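Local coordinates for uncharacterized conserved (Bdellovibrio bacteriovorus, PDB 7O21), which probably acts as an L,D-carboxypeptidase of the YkuD family that edits cell-wall peptidoglycan and so generates the curvature of this predatory bacterium, at residues Asn207-Glu211 against Lys236-Ser240; Tyr244-Ser250 against Thr265-Ser271. All blocks are in the same frame, centred on the assembly; numbering follows the deposited sequence.

In the fold
Both contacts lie in the C-terminal NTF2-like domain and follow one another along the chain. Helix 184-206 runs into the turn at 207-211, and contact 1 closes a loop from there, through helix 210-214 and short strands, to the last turns of helix 228-241. Contact 2 opens just beyond that helix, where segment 244-250 enters strand 246-257; the chain turns back and strand 260-270 returns alongside it, closing a beta hairpin. The loops are thus in series, neither nested nor crossed. They meet where Gln208 CG lies 3.8 Å from Ile245 CD1, so the turn of contact 1 touches the chain leading into strand 246-257.

Contact 1 of 2, residues Asn207-Glu211 against Lys236-Ser240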
loop_
_atom_site.group_PDB
_atom_site.type_symbol
_atom_site.label_atom_id
_atom_site.label_comp_id
_atom_site.label_asym_id
_atom_site.label_seq_id
_atom_site.Cartn_x
_atom_site.Cartn_y
_atom_site.Cartn_z
ATOM N N ASN A 207 -10.688 -8.179 29.592
ATOM C CA ASN A 207 -11.820 -8.495 30.459
ATOM C C ASN A 207 -13.097 -8.703 29.671
ATOM O O ASN A 207 -14.103 -9.121 30.252
ATOM C CB ASN A 207 -12.051 -7.340 31.434
ATOM C CG ASN A 207 -11.064 -7.325 32.571
ATOM O OD1 ASN A 207 -10.537 -8.366 32.976
ATOM N ND2 ASN A 207 -10.814 -6.135 33.111
ATOM N N GLN A 208 -13.080 -8.415 28.370
ATOM C CA GLN A 208 -14.290 -8.400 27.556
ATOM C C GLN A 208 -15.404 -7.615 28.247
ATOM O O GLN A 208 -16.562 -8.035 28.304
ATOM C CB GLN A 208 -14.694 -9.811 27.134
ATOM C CG GLN A 208 -13.540 -10.515 26.437
ATOM C CD GLN A 208 -13.939 -11.810 25.776
ATOM O OE1 GLN A 208 -14.275 -11.851 24.591
ATOM N NE2 GLN A 208 -13.902 -12.890 26.545
ATOM N N ASP A 209 -15.029 -6.461 28.797
ATOM C CA ASP A 209 -15.959 -5.495 29.381
ATOM C C ASP A 209 -16.410 -4.618 28.220
ATOM O O ASP A 209 -15.773 -3.620 27.880
ATOM C CB ASP A 209 -15.251 -4.700 30.471
ATOM C CG ASP A 209 -16.175 -3.761 31.225
ATOM O OD1 ASP A 209 -17.213 -3.335 30.670
ATOM O OD2 ASP A 209 -15.831 -3.435 32.380
ATOM N N ILE A 210 -17.501 -5.018 27.569
ATOM C CA ILE A 210 -17.880 -4.356 26.323
ATOM C C ILE A 210 -18.266 -2.907 26.571
ATOM O O ILE A 210 -17.935 -2.022 25.772
ATOM C CB ILE A 210 -18.971 -5.133 25.568
ATOM C CG1 ILE A 210 -18.545 -6.586 25.366
ATOM C CG2 ILE A 210 -19.246 -4.468 24.216
ATOM C CD1 ILE A 210 -17.198 -6.740 24.694
ATOM N N GLU A 211 -18.970 -2.631 27.673
ATOM C CA GLU A 211 -19.313 -1.246 27.981
ATOM C C GLU A 211 -18.061 -0.379 28.084
ATOM O O GLU A 211 -18.000 0.710 27.506
ATOM C CB GLU A 211 -20.128 -1.167 29.272
ATOM C CG GLU A 211 -20.456 0.275 29.647
ATOM C CD GLU A 211 -21.269 0.394 30.916
ATOM O OE1 GLU A 211 -22.512 0.319 30.835
ATOM O OE2 GLU A 211 -20.663 0.588 31.987
ATOM N N LYS A 236 -18.835 -8.812 20.658
ATOM C CA LYS A 236 -19.832 -9.401 21.546
ATOM C C LYS A 236 -20.063 -10.871 21.210
ATOM O O LYS A 236 -20.230 -11.703 22.114
ATOM C CB LYS A 236 -21.140 -8.615 21.458
ATOM C CG LYS A 236 -21.083 -7.212 22.033
ATOM C CD LYS A 236 -22.349 -6.438 21.682
ATOM C CE LYS A 236 -22.435 -5.116 22.433
ATOM N NZ LYS A 236 -23.526 -4.251 21.879
ATOM N N ASN A 237 -20.076 -11.216 19.918
ATOM C CA ASN A 237 -20.260 -12.611 19.533
ATOM C C ASN A 237 -19.098 -13.475 20.006
ATOM O O ASN A 237 -19.302 -14.600 20.478
ATOM C CB ASN A 237 -20.437 -12.734 18.019
ATOM C CG ASN A 237 -20.761 -14.155 17.588
ATOM O OD1 ASN A 237 -21.614 -14.809 18.184
ATOM N ND2 ASN A 237 -20.068 -14.646 16.563
ATOM N N LEU A 238 -17.866 -12.979 19.861
ATOM C CA LEU A 238 -16.716 -13.728 20.354
ATOM C C LEU A 238 -16.816 -13.940 21.855
ATOM O O LEU A 238 -16.560 -15.040 22.360
ATOM C CB LEU A 238 -15.419 -12.992 20.010
ATOM C CG LEU A 238 -15.038 -12.932 18.539
ATOM C CD1 LEU A 238 -13.872 -11.973 18.336
ATOM C CD2 LEU A 238 -14.683 -14.327 18.080
ATOM N N LYS A 239 -17.186 -12.888 22.585
ATOM C CA LYS A 239 -17.356 -12.999 24.029
ATOM C C LYS A 239 -18.356 -14.089 24.389
ATOM O O LYS A 239 -18.158 -14.824 25.365
ATOM C CB LYS A 239 -17.798 -11.657 24.610
ATOM C CG LYS A 239 -18.131 -11.715 26.097
ATOM C CD LYS A 239 -18.595 -10.369 26.616
ATOM C CE LYS A 239 -18.809 -10.429 28.126
ATOM N NZ LYS A 239 -19.284 -9.134 28.682
ATOM N N SER A 240 -19.446 -14.196 23.629
ATOM C CA SER A 240 -20.449 -15.204 23.950
ATOM C C SER A 240 -19.889 -16.614 23.822
ATOM O O SER A 240 -20.335 -17.527 24.528
ATOM C CB SER A 240 -21.674 -15.036 23.051
ATOM O OG SER A 240 -21.422 -15.525 21.747
#
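This is a small contact in the helical part of the NTF2-like domain, in which the turn after helix 184-206 and the first residue of helix 210-214 rest against the C-terminal end of helix 228-241. It buries 261 Å² and combines one hydrogen bond with aliphatic packing. The turn is sharply built: Gln208 ends the preceding helix in a Schellman motif, with the positive phi (48°) that such a C-terminal cap requires, and Asp209 N-caps the next helix, its OD1 accepting a bond from the backbone N of Lys212. At this turn the carbonyl of Gln208 meets Lys239, whose extended side chain donates from NZ to Gln208 O at 3.0 Å. The methylenes of that lysine also serve as a packing surface, for Ile210 CG1 lies 4.0 Å from Lys239 CD. One turn earlier in the helix, Lys236 approaches the same isoleucine, with CE 3.7 Å from Ile210 CG2. The CA-to-CB bond of Gln208 points toward helix 228-241; its OE1 lies 3.5 Å from Lys239 CB and 4.3 Å from the backbone C of Leu238, while its NE2 is bonded to the carbonyl of Tyr242. The glutamine thereby links the turn after helix 184-206 to the end of helix 228-241. Leu238, a buried residue that barely touches segment 207-211, packs on Pro102 of the second subunit, and Gln208 also touches Ile245, in the chain that runs from helix 228-241 to strand 246-257 of the sheet.

Contact 2 of 2, residues Tyr244-Ser250 against Thr265-Ser271; sequences YIKVHLS and TLQRYES
Five backbone hydrogen bonds and two involving side chains join 244-250 to 265-271. In the hydrogen-bonded pairs, Lys246-Glu270 (CA-CA 5.0 Å) has Lys246 N to Glu270 O (2.8 Å) and Glu270 N to Lys246 O (2.9 Å), and His248-Arg268 (CA-CA 5.1 Å) has His248 N to Arg268 O (2.9 Å) and Arg268 N to His248 O (2.8 Å). At Ser250 the pattern changes: its N donates to Leu266 O (2.9 Å), but Leu266 N bonds to OG of Ser250 (3.0 Å), whose chi1 is p, and Thr265 OG1 donates to Ser250 O (2.8 Å). Ser250 OG is also bonded to Thr36. Val247-Tyr269 and Leu249-Gln267 are the intervening non-hydrogen-bonded pairs, CA-CA 4.8 and 4.6 Å. The strands (phi about -108 to -135°, psi about 118 to 137° for Lys246-Leu249 and Gln267-Glu270) run antiparallel at 165°, their axes 4.7 Å apart, and constitute the hairpin 246-257/260-270 within the antiparallel sheet of the NTF2-like fold, in which strand 275-287 follows on the far side of 260-270. On the face of Lys246, His248, Arg268 and Glu270, Arg268 NH1 forms a salt bridge to Glu270 OE1 (2.8 Å), and Lys246 NZ makes a long one to the same oxygen (3.7 Å). Arg268, chi1 to chi3 t, brings NH1 to the edge of the His248 ring. The face of Val247, Leu249, Gln267 and Tyr269 is turned to helix 184-206, Trp205 packing against Val247 and Gln267, Trp201 against Leu249. Ile245 (chi1 p) sets CD1 3.8 Å from CE2 of Tyr269 (chi1 t), and Val247 CG2 lies 4.1 Å from Tyr269 CD2.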
loop_
_atom_site.group_PDB
_atom_site.type_symbol
_atom_site.label_atom_id
_atom_site.label_comp_id
_atom_site.label_asym_id
_atom_site.label_seq_id
_atom_site.Cartn_x
_atom_site.Cartn_y
_atom_site.Cartn_z
ATOM N N TYR A 244 -12.973 -16.529 28.327
ATOM C CA TYR A 244 -11.730 -15.944 28.810
ATOM C C TYR A 244 -10.736 -15.825 27.668
ATOM O O TYR A 244 -10.480 -16.799 26.949
ATOM C CB TYR A 244 -11.125 -16.770 29.950
ATOM C CG TYR A 244 -11.985 -16.801 31.193
ATOM C CD1 TYR A 244 -12.088 -15.691 32.019
ATOM C CD2 TYR A 244 -12.698 -17.941 31.533
ATOM C CE1 TYR A 244 -12.879 -15.718 33.158
ATOM C CE2 TYR A 244 -13.486 -17.978 32.664
ATOM C CZ TYR A 244 -13.575 -16.867 33.474
ATOM O OH TYR A 244 -14.365 -16.912 34.602
ATOM N N ILE A 245 -10.179 -14.625 27.505
ATOM C CA ILE A 245 -9.132 -14.375 26.525
ATOM C C ILE A 245 -7.958 -13.689 27.210
ATOM O O ILE A 245 -8.064 -13.175 28.327
ATOM C CB ILE A 245 -9.632 -13.545 25.320
ATOM C CG1 ILE A 245 -10.060 -12.144 25.767
ATOM C CG2 ILE A 245 -10.766 -14.271 24.593
ATOM C CD1 ILE A 245 -10.280 -11.169 24.605
ATOM N N LYS A 246 -6.819 -13.708 26.519
ATOM C CA LYS A 246 -5.597 -13.056 26.968
ATOM C C LYS A 246 -5.118 -12.156 25.840
ATOM O O LYS A 246 -5.038 -12.599 24.691
ATOM C CB LYS A 246 -4.511 -14.098 27.251
ATOM C CG LYS A 246 -4.699 -14.896 28.541
ATOM C CD LYS A 246 -4.051 -16.271 28.406
ATOM C CE LYS A 246 -2.906 -16.473 29.379
ATOM N NZ LYS A 246 -1.604 -16.023 28.806
ATOM N N VAL A 247 -4.807 -10.902 26.165
ATOM C CA VAL A 247 -4.257 -9.955 25.198
ATOM C C VAL A 247 -2.964 -9.402 25.777
ATOM O O VAL A 247 -2.980 -8.773 26.842
ATOM C CB VAL A 247 -5.229 -8.808 24.873
ATOM C CG1 VAL A 247 -4.618 -7.892 23.806
ATOM C CG2 VAL A 247 -6.582 -9.355 24.437
ATOM N N HIS A 248 -1.851 -9.638 25.095
ATOM C CA HIS A 248 -0.557 -9.140 25.532
ATOM C C HIS A 248 0.042 -8.269 24.439
ATOM O O HIS A 248 -0.023 -8.614 23.254
ATOM C CB HIS A 248 0.375 -10.302 25.876
ATOM C CG HIS A 248 -0.062 -11.078 27.082
ATOM N ND1 HIS A 248 -0.094 -12.455 27.115
ATOM C CD2 HIS A 248 -0.502 -10.662 28.294
ATOM C CE1 HIS A 248 -0.529 -12.855 28.297
ATOM N NE2 HIS A 248 -0.781 -11.786 29.032
ATOM N N LEU A 249 0.611 -7.135 24.845
ATOM C CA LEU A 249 1.174 -6.163 23.918
ATOM C C LEU A 249 2.635 -5.941 24.261
ATOM O O LEU A 249 2.967 -5.695 25.427
ATOM C CB LEU A 249 0.452 -4.821 24.053
ATOM C CG LEU A 249 -1.075 -4.839 24.029
ATOM C CD1 LEU A 249 -1.637 -3.432 24.226
ATOM C CD2 LEU A 249 -1.532 -5.430 22.730
ATOM N N SER A 250 3.505 -6.008 23.254
ATOM C CA SER A 250 4.878 -5.592 23.478
ATOM C C SER A 250 4.928 -4.088 23.734
ATOM O O SER A 250 4.003 -3.335 23.406
ATOM C CB SER A 250 5.747 -5.944 22.272
ATOM O OG SER A 250 5.486 -5.077 21.172
ATOM N N THR A 265 2.251 -1.953 18.149
ATOM C CA THR A 265 2.736 -2.967 19.077
ATOM C C THR A 265 2.679 -4.336 18.405
ATOM O O THR A 265 1.981 -4.526 17.411
ATOM C CB THR A 265 1.894 -2.950 20.362
ATOM O OG1 THR A 265 2.353 -3.956 21.274
ATOM C CG2 THR A 265 0.439 -3.219 20.055
ATOM N N LEU A 266 3.474 -5.274 18.924
ATOM C CA LEU A 266 3.305 -6.692 18.613
ATOM C C LEU A 266 2.316 -7.284 19.618
ATOM O O LEU A 266 2.538 -7.226 20.833
ATOM C CB LEU A 266 4.648 -7.420 18.668
ATOM C CG LEU A 266 4.623 -8.881 18.196
ATOM C CD1 LEU A 266 4.255 -8.967 16.725
ATOM C CD2 LEU A 266 5.987 -9.521 18.404
ATOM N N GLN A 267 1.210 -7.813 19.111
ATOM C CA GLN A 267 0.088 -8.251 19.933
ATOM C C GLN A 267 -0.034 -9.765 19.906
ATOM O O GLN A 267 -0.027 -10.371 18.832
ATOM C CB GLN A 267 -1.193 -7.638 19.381
ATOM C CG GLN A 267 -2.486 -8.163 20.004
ATOM C CD GLN A 267 -3.708 -7.692 19.229
ATOM O OE1 GLN A 267 -4.097 -6.533 19.324
ATOM N NE2 GLN A 267 -4.277 -8.570 18.421
ATOM N N ARG A 268 -0.156 -10.363 21.081
ATOM C CA ARG A 268 -0.480 -11.777 21.213
ATOM C C ARG A 268 -1.917 -11.874 21.711
ATOM O O ARG A 268 -2.252 -11.307 22.755
ATOM C CB ARG A 268 0.465 -12.453 22.201
ATOM C CG ARG A 268 0.263 -13.959 22.303
ATOM C CD ARG A 268 1.122 -14.532 23.420
ATOM N NE ARG A 268 1.088 -15.995 23.430
ATOM C CZ ARG A 268 0.189 -16.713 24.093
ATOM N NH1 ARG A 268 -0.753 -16.103 24.798
ATOM N NH2 ARG A 268 0.239 -18.041 24.053
ATOM N N TYR A 269 -2.758 -12.569 20.952
ATOM C CA TYR A 269 -4.159 -12.796 21.295
ATOM C C TYR A 269 -4.373 -14.286 21.519
ATOM O O TYR A 269 -4.005 -15.101 20.667
ATOM C CB TYR A 269 -5.063 -12.351 20.136
ATOM C CG TYR A 269 -6.541 -12.481 20.439
ATOM C CD1 TYR A 269 -7.229 -13.652 20.161
ATOM C CD2 TYR A 269 -7.238 -11.423 20.996
ATOM C CE1 TYR A 269 -8.582 -13.761 20.445
ATOM C CE2 TYR A 269 -8.575 -11.515 21.268
ATOM C CZ TYR A 269 -9.235 -12.687 21.006
ATOM O OH TYR A 269 -10.577 -12.753 21.279
ATOM N N GLU A 270 -4.992 -14.638 22.640
ATOM C CA GLU A 270 -5.244 -16.041 22.957
ATOM C C GLU A 270 -6.665 -16.241 23.454
ATOM O O GLU A 270 -7.105 -15.561 24.383
ATOM C CB GLU A 270 -4.278 -16.563 24.023
ATOM C CG GLU A 270 -4.575 -18.015 24.421
ATOM C CD GLU A 270 -3.442 -18.679 25.191
ATOM O OE1 GLU A 270 -2.596 -17.963 25.760
ATOM O OE2 GLU A 270 -3.403 -19.925 25.236
ATOM N N SER A 271 -7.356 -17.199 22.855
ATOM C CA SER A 271 -8.551 -17.791 23.434
ATOM C C SER A 271 -8.302 -19.286 23.588
ATOM O O SER A 271 -7.254 -19.809 23.197
ATOM C CB SER A 271 -9.758 -17.565 22.532
ATOM O OG SER A 271 -9.616 -18.354 21.364
#